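Local structure of fiber protein (Duck adenovirus 1, 6ITX) at residues Asn261-Val266 with Phe296-Ala301; Tyr127-Ser130 with Val135-Thr138; Ile201-Asn206 with Val248-Val253. The protein forms the C-terminal head domain of the fiber, a trimeric beta-sandwich through which this avian adenovirus probably attaches to a receptor on its host cell. All coordinates share one frame; numbering follows the deposited sequence.

Contact 1: Asn261-Val266 with Phe296-Ala301. With GLN (glutamine), chain G.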
loop_
_atom_site.group_PDB
_atom_site.type_symbol
_atom_site.label_atom_id
_atom_site.label_comp_id
_atom_site.label_asym_id
_atom_site.label_seq_id
_atom_site.Cartn_x
_atom_site.Cartn_y
_atom_site.Cartn_z
ATOM N N ASN A 261 -2.529 -19.257 11.578
ATOM C CA ASN A 261 -1.596 -18.134 11.635
ATOM C C ASN A 261 -2.332 -16.876 12.084
ATOM O O ASN A 261 -3.322 -16.476 11.461
ATOM C CB ASN A 261 -0.955 -17.871 10.268
ATOM C CG ASN A 261 -0.028 -18.979 9.818
ATOM O OD1 ASN A 261 0.610 -19.652 10.623
ATOM N ND2 ASN A 261 0.067 -19.152 8.513
ATOM N N ALA A 262 -1.834 -16.237 13.139
ATOM C CA ALA A 262 -2.334 -14.923 13.500
ATOM C C ALA A 262 -1.463 -13.888 12.795
ATOM O O ALA A 262 -0.561 -14.243 12.033
ATOM C CB ALA A 262 -2.346 -14.748 15.018
ATOM N N ILE A 263 -1.721 -12.598 13.036
ATOM C CA ILE A 263 -0.933 -11.523 12.435
ATOM C C ILE A 263 -0.271 -10.706 13.539
ATOM O O ILE A 263 -0.961 -10.176 14.420
ATOM C CB ILE A 263 -1.780 -10.613 11.538
ATOM C CG1 ILE A 263 -2.337 -11.403 10.364
ATOM C CG2 ILE A 263 -0.943 -9.481 11.015
ATOM C CD1 ILE A 263 -3.791 -11.762 10.569
ATOM N N TYR A 264 1.063 -10.609 13.486
ATOM C CA TYR A 264 1.836 -9.738 14.364
ATOM C C TYR A 264 2.044 -8.388 13.694
ATOM O O TYR A 264 2.276 -8.301 12.485
ATOM C CB TYR A 264 3.198 -10.359 14.698
ATOM C CG TYR A 264 4.086 -9.531 15.616
ATOM C CD1 TYR A 264 3.730 -9.295 16.947
ATOM C CD2 TYR A 264 5.291 -9.008 15.164
ATOM C CE1 TYR A 264 4.544 -8.550 17.799
ATOM C CE2 TYR A 264 6.127 -8.263 16.016
ATOM C CZ TYR A 264 5.747 -8.033 17.333
ATOM O OH TYR A 264 6.566 -7.287 18.183
ATOM N N MET A 265 1.952 -7.331 14.483
ATOM C CA MET A 265 2.072 -5.978 13.970
ATOM C C MET A 265 2.903 -5.189 14.950
ATOM O O MET A 265 2.492 -5.020 16.100
ATOM C CB MET A 265 0.705 -5.343 13.799
ATOM C CG MET A 265 -0.160 -6.163 12.884
ATOM S SD MET A 265 -1.557 -5.233 12.334
ATOM C CE MET A 265 -1.556 -5.673 10.632
ATOM N N VAL A 266 4.074 -4.733 14.525
ATOM C CA VAL A 266 4.894 -3.872 15.362
ATOM C C VAL A 266 4.857 -2.471 14.772
ATOM O O VAL A 266 4.996 -2.297 13.553
ATOM C CB VAL A 266 6.328 -4.411 15.518
ATOM C CG1 VAL A 266 6.935 -4.754 14.184
ATOM C CG2 VAL A 266 7.176 -3.406 16.279
ATOM N N PHE A 296 -3.393 -2.033 5.179
ATOM C CA PHE A 296 -2.393 -3.060 4.914
ATOM C C PHE A 296 -3.076 -4.244 4.248
ATOM O O PHE A 296 -4.299 -4.402 4.326
ATOM C CB PHE A 296 -1.706 -3.518 6.202
ATOM C CG PHE A 296 -2.656 -4.157 7.194
ATOM C CD1 PHE A 296 -3.422 -3.371 8.052
ATOM C CD2 PHE A 296 -2.809 -5.538 7.237
ATOM C CE1 PHE A 296 -4.309 -3.949 8.937
ATOM C CE2 PHE A 296 -3.694 -6.120 8.123
ATOM C CZ PHE A 296 -4.445 -5.321 8.980
ATOM N N THR A 297 -2.269 -5.100 3.616
ATOM C CA THR A 297 -2.770 -6.267 2.896
ATOM C C THR A 297 -1.915 -7.490 3.205
ATOM O O THR A 297 -0.688 -7.401 3.249
ATOM C CB THR A 297 -2.778 -6.015 1.374
ATOM O OG1 THR A 297 -3.808 -5.069 1.028
ATOM C CG2 THR A 297 -3.017 -7.309 0.610
ATOM N N TYR A 298 -2.556 -8.635 3.422
ATOM C CA TYR A 298 -1.840 -9.908 3.472
ATOM C C TYR A 298 -2.700 -10.986 2.827
ATOM O O TYR A 298 -3.904 -10.793 2.593
ATOM C CB TYR A 298 -1.466 -10.313 4.912
ATOM C CG TYR A 298 -2.661 -10.520 5.809
ATOM C CD1 TYR A 298 -3.261 -9.445 6.437
ATOM C CD2 TYR A 298 -3.202 -11.779 6.010
ATOM C CE1 TYR A 298 -4.360 -9.613 7.241
ATOM C CE2 TYR A 298 -4.306 -11.957 6.822
ATOM C CZ TYR A 298 -4.880 -10.867 7.436
ATOM O OH TYR A 298 -5.983 -11.015 8.252
ATOM N N VAL A 299 -2.069 -12.135 2.562
ATOM C CA VAL A 299 -2.767 -13.269 1.961
ATOM C C VAL A 299 -3.643 -13.942 3.009
ATOM O O VAL A 299 -3.161 -14.386 4.058
ATOM C CB VAL A 299 -1.780 -14.275 1.357
ATOM C CG1 VAL A 299 -2.495 -15.172 0.369
ATOM C CG2 VAL A 299 -0.628 -13.583 0.678
ATOM N N GLY A 300 -4.940 -14.035 2.721
ATOM C CA GLY A 300 -5.864 -14.746 3.578
ATOM C C GLY A 300 -5.766 -16.254 3.415
ATOM O O GLY A 300 -5.003 -16.784 2.604
ATOM N N ALA A 301 -6.563 -16.961 4.214
ATOM C CA ALA A 301 -6.515 -18.426 4.230
ATOM C C ALA A 301 -7.007 -19.030 2.922
ATOM O O ALA A 301 -7.911 -18.510 2.246
ATOM C CB ALA A 301 -7.314 -18.970 5.378
ATOM O OXT ALA A 301 -6.470 -20.068 2.520
HETATM N N GLN G . -8.022 -21.338 1.404
HETATM C CA GLN G . -8.152 -21.097 -0.027
HETATM C C GLN G . -8.481 -22.416 -0.758
HETATM O O GLN G . -9.312 -23.226 -0.308
HETATM C CB GLN G . -6.859 -20.463 -0.603
HETATM C CG GLN G . -6.650 -18.932 -0.355
HETATM C CD GLN G . -5.693 -18.260 -1.361
HETATM O OE1 GLN G . -5.279 -18.867 -2.356
HETATM N NE2 GLN G . -5.352 -16.997 -1.104
#
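Ile-263 and Met-265 meet Tyr-298 and Phe-296 in the hydrophobic core of the beta-sandwich that fiber heads are built on, a clear example of two strands that meet through side chains, with no backbone bond between them. The two backbones pass at sheet-to-sheet spacing, with the CA atoms of Ile-263 and Tyr-298 9.2 Å apart. Ile-263 comes first and lays its longer branch on the tyrosine: CG1 sits over the ring face, offset toward the rim, 4.1 Å from the centroid, and CD1 carries on to the phenol end, 3.4 Å from CZ of Tyr-298. The hydroxyl of that tyrosine is bonded to Phe-196 O, which fixes the ring from its far end. Past Tyr-298 the chain runs on to its C terminus, where Val-299, Gly-300 and Ala-301 belong to the pocket of the bound glutamine. Val-248 of the adjacent strand 241-253 backs both Ile-263 and Met-265. In Met-265 a bend at chi3 (136°) places the methyl nearest the Phe-296 ring, with the sulfur above the same face but farther off. This is a Met-aromatic contact: SD stands 4.7 Å from the centroid of the Phe-296 ring, while CE lies over its centre, 3.4 Å from the same centroid.

Contact 2: Tyr127-Ser130 with Val135-Thr138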
loop_
_atom_site.group_PDB
_atom_site.type_symbol
_atom_site.label_atom_id
_atom_site.label_comp_id
_atom_site.label_asym_id
_atom_site.label_seq_id
_atom_site.Cartn_x
_atom_site.Cartn_y
_atom_site.Cartn_z
ATOM N N TYR A 127 -10.569 -3.206 10.894
ATOM C CA TYR A 127 -11.559 -3.478 9.868
ATOM C C TYR A 127 -10.891 -4.323 8.802
ATOM O O TYR A 127 -9.960 -3.857 8.145
ATOM C CB TYR A 127 -12.098 -2.180 9.262
ATOM C CG TYR A 127 -13.368 -2.336 8.444
ATOM C CD1 TYR A 127 -14.605 -2.579 9.066
ATOM C CD2 TYR A 127 -13.343 -2.217 7.059
ATOM C CE1 TYR A 127 -15.767 -2.696 8.333
ATOM C CE2 TYR A 127 -14.510 -2.340 6.311
ATOM C CZ TYR A 127 -15.721 -2.585 6.951
ATOM O OH TYR A 127 -16.890 -2.715 6.206
ATOM N N LEU A 128 -11.361 -5.554 8.624
ATOM C CA LEU A 128 -10.780 -6.470 7.657
ATOM C C LEU A 128 -11.819 -6.887 6.629
ATOM O O LEU A 128 -12.924 -7.313 6.991
ATOM C CB LEU A 128 -10.209 -7.696 8.353
ATOM C CG LEU A 128 -9.194 -7.362 9.436
ATOM C CD1 LEU A 128 -8.834 -8.619 10.169
ATOM C CD2 LEU A 128 -7.947 -6.728 8.825
ATOM N N THR A 129 -11.452 -6.769 5.352
ATOM C CA THR A 129 -12.202 -7.339 4.248
ATOM C C THR A 129 -11.386 -8.436 3.583
ATOM O O THR A 129 -10.179 -8.298 3.388
ATOM C CB THR A 129 -12.569 -6.282 3.204
ATOM O OG1 THR A 129 -11.412 -5.957 2.419
ATOM C CG2 THR A 129 -13.119 -5.040 3.875
ATOM N N SER A 130 -12.046 -9.523 3.235
ATOM C CA SER A 130 -11.433 -10.604 2.486
ATOM C C SER A 130 -12.031 -10.574 1.093
ATOM O O SER A 130 -13.239 -10.772 0.938
ATOM C CB SER A 130 -11.683 -11.954 3.152
ATOM O OG SER A 130 -11.300 -13.021 2.290
ATOM N N VAL A 135 -6.600 -10.467 2.059
ATOM C CA VAL A 135 -7.216 -9.649 3.094
ATOM C C VAL A 135 -6.742 -8.219 2.888
ATOM O O VAL A 135 -5.538 -7.968 2.749
ATOM C CB VAL A 135 -6.853 -10.160 4.500
ATOM C CG1 VAL A 135 -7.252 -9.149 5.552
ATOM C CG2 VAL A 135 -7.501 -11.493 4.768
ATOM N N HIS A 136 -7.681 -7.290 2.820
ATOM C CA HIS A 136 -7.373 -5.869 2.843
ATOM C C HIS A 136 -8.017 -5.301 4.095
ATOM O O HIS A 136 -9.237 -5.401 4.270
ATOM C CB HIS A 136 -7.888 -5.157 1.590
ATOM C CG HIS A 136 -7.446 -5.794 0.313
ATOM N ND1 HIS A 136 -6.118 -6.010 0.006
ATOM C CD2 HIS A 136 -8.156 -6.270 -0.735
ATOM C CE1 HIS A 136 -6.031 -6.590 -1.179
ATOM N NE2 HIS A 136 -7.255 -6.767 -1.645
ATOM N N GLY A 137 -7.201 -4.727 4.976
ATOM C CA GLY A 137 -7.705 -4.213 6.229
ATOM C C GLY A 137 -7.109 -2.861 6.567
ATOM O O GLY A 137 -6.187 -2.370 5.899
ATOM N N THR A 138 -7.674 -2.250 7.613
ATOM C CA THR A 138 -7.075 -1.099 8.271
ATOM C C THR A 138 -6.971 -1.393 9.760
ATOM O O THR A 138 -7.792 -2.123 10.321
ATOM C CB THR A 138 -7.878 0.206 8.051
ATOM O OG1 THR A 138 -9.168 0.094 8.660
ATOM C CG2 THR A 138 -8.059 0.501 6.580
#
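The imidazole of His-136 lies beside the hydroxyl of Thr-129, whose OG1 approaches the ring obliquely and comes to 3.7 Å from CB of His-136. Edge-to-face contacts with His-136 of the second and third subunits bring three copies of this ring together, while its ND1 is bonded to Thr-297 OG1. The phenol of Tyr-127 leads away from the opposing strand: its CB rests against Thr-138 OG1 at 3.8 Å, but its hydroxyl goes on to Gly-132 O of the third subunit.

Beneath these groups runs an antiparallel hairpin in regular register. Tyr-127 with Thr-138 and Thr-129 with His-136 are hydrogen-bonded pairs, alternating with the non-hydrogen-bonded pairs of Leu-128 with Gly-137 and Ser-130 with Val-135. One carbonyl is gripped twice by a single residue: His-136 O accepts the backbone N of Thr-129 at 2.8 Å, tilted 30° from the carbonyl plane, and also Thr-129 OG1 at 2.9 Å, in the plane and on a lone pair. The threonine hydroxyl can do this because chi1 of 76° sets OG1 between its own N and carbonyl carbon.

On the face that carries Leu-128, Ser-130 and Val-135, the contact across the strands is apolar. Gly-137 carries no side chain, and the leucine methyl CD2 comes down on its CA at 3.6 Å; the other neighbour of CD2 is CG1 of Val-135. Phe-196, from a loop, touches all three.

Thus one surface of the hairpin serves the trimer and the other the core. Within the sheet, strand 118-131 is flanked on its far side by strand 95-100, and strand 134-144 pairs antiparallel with strand 288-299 through backbone bonds of Val-135 with Tyr-298 and Gly-137 with Phe-296.

Contact 3: Ile201-Asn206 with Val248-Val253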
loop_
_atom_site.group_PDB
_atom_site.type_symbol
_atom_site.label_atom_id
_atom_site.label_comp_id
_atom_site.label_asym_id
_atom_site.label_seq_id
_atom_site.Cartn_x
_atom_site.Cartn_y
_atom_site.Cartn_z
ATOM N N ILE A 201 0.159 -21.901 3.260
ATOM C CA ILE A 201 1.265 -22.201 2.351
ATOM C C ILE A 201 2.245 -21.032 2.313
ATOM O O ILE A 201 3.442 -21.187 2.572
ATOM C CB ILE A 201 0.753 -22.532 0.940
ATOM C CG1 ILE A 201 0.294 -23.990 0.817
ATOM C CG2 ILE A 201 1.859 -22.338 -0.069
ATOM C CD1 ILE A 201 -1.055 -24.240 1.314
ATOM N N SER A 202 1.746 -19.833 2.016
ATOM C CA SER A 202 2.660 -18.741 1.692
ATOM C C SER A 202 3.388 -18.145 2.898
ATOM O O SER A 202 4.366 -17.408 2.694
ATOM C CB SER A 202 1.897 -17.657 0.948
ATOM O OG SER A 202 1.504 -18.167 -0.315
ATOM N N TYR A 203 2.971 -18.450 4.132
ATOM C CA TYR A 203 3.635 -17.913 5.310
ATOM C C TYR A 203 4.377 -18.974 6.112
ATOM O O TYR A 203 4.932 -18.649 7.171
ATOM C CB TYR A 203 2.619 -17.181 6.187
ATOM C CG TYR A 203 2.159 -15.884 5.573
ATOM C CD1 TYR A 203 3.051 -14.843 5.376
ATOM C CD2 TYR A 203 0.847 -15.707 5.149
ATOM C CE1 TYR A 203 2.653 -13.653 4.803
ATOM C CE2 TYR A 203 0.439 -14.507 4.574
ATOM C CZ TYR A 203 1.355 -13.481 4.400
ATOM O OH TYR A 203 0.985 -12.279 3.821
ATOM N N THR A 204 4.405 -20.226 5.630
ATOM C CA THR A 204 5.065 -21.304 6.367
ATOM C C THR A 204 6.434 -20.874 6.868
ATOM O O THR A 204 6.824 -21.194 7.998
ATOM C CB THR A 204 5.244 -22.565 5.498
ATOM O OG1 THR A 204 4.154 -22.720 4.592
ATOM C CG2 THR A 204 5.324 -23.807 6.379
ATOM N N ASN A 205 7.185 -20.151 6.040
ATOM C CA ASN A 205 8.531 -19.754 6.402
ATOM C C ASN A 205 8.691 -18.241 6.546
ATOM O O ASN A 205 9.822 -17.749 6.580
ATOM C CB ASN A 205 9.507 -20.338 5.390
ATOM C CG ASN A 205 9.503 -21.858 5.415
ATOM O OD1 ASN A 205 9.256 -22.514 4.410
ATOM N ND2 ASN A 205 9.746 -22.422 6.589
ATOM N N ASN A 206 7.586 -17.498 6.667
ATOM C CA ASN A 206 7.579 -16.055 6.936
ATOM C C ASN A 206 6.630 -15.744 8.083
ATOM O O ASN A 206 5.749 -14.889 7.975
ATOM C CB ASN A 206 7.134 -15.219 5.736
ATOM C CG ASN A 206 7.935 -15.494 4.485
ATOM O OD1 ASN A 206 7.498 -16.251 3.626
ATOM N ND2 ASN A 206 9.089 -14.847 4.354
ATOM N N VAL A 248 3.975 -5.678 9.204
ATOM C CA VAL A 248 3.049 -6.794 9.294
ATOM C C VAL A 248 3.817 -8.071 9.025
ATOM O O VAL A 248 4.592 -8.157 8.063
ATOM C CB VAL A 248 1.880 -6.646 8.312
ATOM C CG1 VAL A 248 0.983 -7.852 8.406
ATOM C CG2 VAL A 248 1.126 -5.365 8.566
ATOM N N CYS A 249 3.600 -9.050 9.862
ATOM C CA CYS A 249 4.238 -10.338 9.739
ATOM C C CYS A 249 3.357 -11.342 10.458
ATOM O O CYS A 249 3.070 -11.167 11.656
ATOM C CB CYS A 249 5.634 -10.336 10.349
ATOM S SG CYS A 249 6.333 -11.981 10.281
ATOM N N PRO A 250 2.889 -12.381 9.771
ATOM C CA PRO A 250 2.087 -13.397 10.451
ATOM C C PRO A 250 2.873 -14.077 11.566
ATOM O O PRO A 250 4.105 -14.071 11.597
ATOM C CB PRO A 250 1.725 -14.364 9.320
ATOM C CG PRO A 250 1.639 -13.459 8.134
ATOM C CD PRO A 250 2.819 -12.531 8.311
ATOM N N CYS A 251 2.134 -14.645 12.514
ATOM C CA CYS A 251 2.748 -15.209 13.706
ATOM C C CYS A 251 1.989 -16.443 14.171
ATOM O O CYS A 251 0.829 -16.678 13.803
ATOM C CB CYS A 251 2.768 -14.199 14.843
ATOM S SG CYS A 251 1.072 -13.732 15.212
ATOM N N THR A 252 2.671 -17.212 15.010
ATOM C CA THR A 252 2.118 -18.357 15.707
ATOM C C THR A 252 2.563 -18.291 17.159
ATOM O O THR A 252 3.682 -17.853 17.461
ATOM C CB THR A 252 2.560 -19.674 15.056
ATOM O OG1 THR A 252 1.648 -20.700 15.443
ATOM C CG2 THR A 252 3.969 -20.070 15.484
ATOM N N VAL A 253 1.688 -18.695 18.065
ATOM C CA VAL A 253 2.017 -18.623 19.484
ATOM C C VAL A 253 2.354 -20.019 19.990
ATOM O O VAL A 253 1.671 -20.999 19.659
ATOM C CB VAL A 253 0.877 -17.970 20.287
ATOM C CG1 VAL A 253 1.388 -17.501 21.641
ATOM C CG2 VAL A 253 0.312 -16.776 19.523
#
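Tyr-203 O accepts the backbone N of Asn-206 at 2.9 Å, closing a type I beta turn whose first and last residues are the two that meet strand 241-253. The turn begins in the short, weakly bonded helix about 200-203, and it delivers an aromatic ring and a carbonyl to the same proline. With chi1 at -71°, CG of Tyr-203 is anti to its carbonyl carbon, and the ring is carried across to Pro-250. CG of the proline stands over the ring centre, 3.4 Å from the centroid and only 12° off the normal, a CH-pi contact in which the two side chains cross at about a right angle. CD of Pro-250 adds a touch near the ring rim, 3.7 Å from CE1 of Tyr-203.

From the other end of the turn, Asn-206 O lies 3.8 Å from CD of the same proline and 3.8 Å from SG of Cys-249, while its side-chain ND2 turns off to Pro-224 O. Pro-250 is no interruption to the sheet: its carbonyl, the one backbone group a proline can offer, bonds to Val-208, in the parallel neighbour strand 208-210. The tyrosine hydroxyl makes a weak bond to Val-299 N. Pro-293 of the second subunit packs on Tyr-203, and Gln-140 of the same subunit bonds to Ser-202 O. What results is a proline-aromatic CH-pi contact, joining a turn to a strand of the sandwich at a subunit boundary of the trimeric fiber head.

From the N terminus, the three contacts follow one another in series, none enclosing another. Contact 2 closes the tight hairpin of strands 118-131 and 134-144; contact 3 then closes a loop of 41 residues between 201-206 and 248-253, and contact 1 one of 29 between 261-266 and 296-301. Contact 1 is the middle of the set: strand 288-299 bonds to strand 134-144 of contact 2, and strand 262-271 bonds to strand 241-253 of contact 3. Contacts 2 and 3 do not touch, their centres being about 17 Å apart. Together they join the trimer-facing hairpin, the core and the turn at 201-206, which lies close in space to the C-terminal end of the chain.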